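Local coordinates for sulfhydryl oxidase Erv1p (PDB 2HJ3) that catalyses FAD-dependent oxidation of thiols to disulfides with molecular oxygen, supporting the import and folding of small cysteine-containing proteins in the mitochondrial intermembrane space, at the interface of chains A and B. Residues are numbered along the deposited sequence; one frame, centred on the assembly and turned at random. Chains: chain A/B, Sulfhydryl oxidase Erv1p.

The interface of chains A and B. Residues chain A 8, 12-13, 16-17, 52; chain B 19-20, 23-24.
A:Leu13 meets B:Thr23 where helix 10-27 of one subunit packs against the same helix of the other. The leucine CG lies anti to its backbone N (chi1 -176°), which carries the branched end to the partner helix; methyl CD1 rests 3.5 Å from B:Thr23 CB, the two side chains crossing at a slant. From the N-terminal segment A:Val8 reaches B:Thr23 tip to tip, CG1 lying 3.6 Å from the threonine OG1, while its other methyl, CG2, passes alongside B:Thr19 CG2. B:Thr23 suits this place because its hydroxyl (chi1 -54°) turns back toward the carbonyl O of B:Thr19, leaving methyl CG2 to pack against A:Leu13 and, at 3.8 Å, A:Pro52 CB. A serine here, lacking CG2, would probably leave a gap between A:Leu13 CD1 and A:Pro52 CB. A:Pro52 crosses B:Leu24 at an angle, its ring CG 3.3 Å from backbone B:Leu24 CA, with CG and CD also against the leucine methyl CD1. Small A:Ala16 lets B:Thr19 come close, CB to CB 3.9 Å. A:Thr17 OG1 donates to A:Leu13 O at 3.0 Å, from above the carbonyl plane; this internal bond is likely to satisfy the hydroxyl, whose oxygen lies 3.5 Å from B:Phe20 CD1, raised obliquely out of the ring plane. Contact here is thus by packing, repeated in the two-fold twin. Together they help hold the homodimer of these FAD-binding helical-bundle domains, A:Pro52 adjoining the redox-active cysteines A:Cys53 and A:Cys56.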
loop_
_atom_site.group_PDB
_atom_site.type_symbol
_atom_site.label_atom_id
_atom_site.label_comp_id
_atom_site.label_asym_id
_atom_site.label_seq_id
_atom_site.Cartn_x
_atom_site.Cartn_y
_atom_site.Cartn_z
ATOM N N VAL A 8 -6.212 7.951 13.056
ATOM C CA VAL A 8 -5.419 8.001 11.832
ATOM C C VAL A 8 -5.538 9.341 11.103
ATOM O O VAL A 8 -6.501 9.587 10.376
ATOM C CB VAL A 8 -5.821 6.854 10.862
ATOM C CG1 VAL A 8 -5.179 7.062 9.499
ATOM C CG2 VAL A 8 -5.375 5.515 11.436
ATOM N N ASP A 12 -0.410 10.027 10.021
ATOM C CA ASP A 12 -0.312 8.606 10.344
ATOM C C ASP A 12 -0.404 7.776 9.066
ATOM O O ASP A 12 0.301 6.775 8.913
ATOM C CB ASP A 12 -1.426 8.178 11.305
ATOM C CG ASP A 12 -1.265 8.766 12.701
ATOM O OD1 ASP A 12 -0.217 8.527 13.340
ATOM O OD2 ASP A 12 -2.198 9.462 13.163
ATOM N N LEU A 13 -1.279 8.195 8.155
ATOM C CA LEU A 13 -1.465 7.497 6.888
ATOM C C LEU A 13 -0.159 7.566 6.107
ATOM O O LEU A 13 0.360 6.546 5.653
ATOM C CB LEU A 13 -2.593 8.150 6.081
ATOM C CG LEU A 13 -2.977 7.460 4.766
ATOM C CD1 LEU A 13 -3.598 6.117 5.080
ATOM C CD2 LEU A 13 -3.945 8.318 3.967
ATOM N N ALA A 16 2.657 5.377 7.536
ATOM C CA ALA A 16 2.371 3.973 7.323
ATOM C C ALA A 16 2.648 3.607 5.861
ATOM O O ALA A 16 3.344 2.635 5.568
ATOM C CB ALA A 16 0.914 3.689 7.675
ATOM N N THR A 17 2.113 4.401 4.946
ATOM C CA THR A 17 2.299 4.146 3.532
ATOM C C THR A 17 3.766 4.212 3.099
ATOM O O THR A 17 4.244 3.332 2.378
ATOM C CB THR A 17 1.462 5.127 2.694
ATOM O OG1 THR A 17 0.079 5.020 3.075
ATOM C CG2 THR A 17 1.596 4.801 1.210
ATOM N N PRO A 52 -5.975 7.669 0.126
ATOM C CA PRO A 52 -6.965 8.220 1.066
ATOM C C PRO A 52 -6.857 9.656 1.578
ATOM O O PRO A 52 -7.476 9.983 2.582
ATOM C CB PRO A 52 -6.949 7.218 2.218
ATOM C CG PRO A 52 -6.570 5.951 1.556
ATOM C CD PRO A 52 -5.462 6.383 0.634
ATOM N N THR B 19 -2.937 -0.214 8.267
ATOM C CA THR B 19 -3.351 1.168 8.453
ATOM C C THR B 19 -3.674 1.768 7.091
ATOM O O THR B 19 -4.649 2.495 6.946
ATOM C CB THR B 19 -2.245 2.006 9.127
ATOM O OG1 THR B 19 -1.994 1.489 10.440
ATOM C CG2 THR B 19 -2.670 3.463 9.243
ATOM N N PHE B 20 -2.853 1.459 6.096
ATOM C CA PHE B 20 -3.068 1.963 4.748
ATOM C C PHE B 20 -4.356 1.371 4.168
ATOM O O PHE B 20 -5.268 2.097 3.760
ATOM C CB PHE B 20 -1.867 1.603 3.852
ATOM C CG PHE B 20 -2.150 1.727 2.381
ATOM C CD1 PHE B 20 -2.483 2.953 1.824
ATOM C CD2 PHE B 20 -2.141 0.605 1.564
ATOM C CE1 PHE B 20 -2.812 3.064 0.472
ATOM C CE2 PHE B 20 -2.470 0.704 0.203
ATOM C CZ PHE B 20 -2.807 1.936 -0.340
ATOM N N THR B 23 -7.601 2.387 5.962
ATOM C CA THR B 23 -7.936 3.790 5.761
ATOM C C THR B 23 -8.462 3.925 4.336
ATOM O O THR B 23 -9.410 4.666 4.075
ATOM C CB THR B 23 -6.717 4.703 5.934
ATOM O OG1 THR B 23 -6.108 4.442 7.201
ATOM C CG2 THR B 23 -7.138 6.170 5.871
ATOM N N LEU B 24 -7.842 3.197 3.414
ATOM C CA LEU B 24 -8.279 3.215 2.027
ATOM C C LEU B 24 -9.719 2.694 1.971
ATOM O O LEU B 24 -10.567 3.268 1.301
ATOM C CB LEU B 24 -7.365 2.332 1.173
ATOM C CG LEU B 24 -7.741 2.187 -0.305
ATOM C CD1 LEU B 24 -7.298 3.419 -1.072
ATOM C CD2 LEU B 24 -7.078 0.964 -0.890
#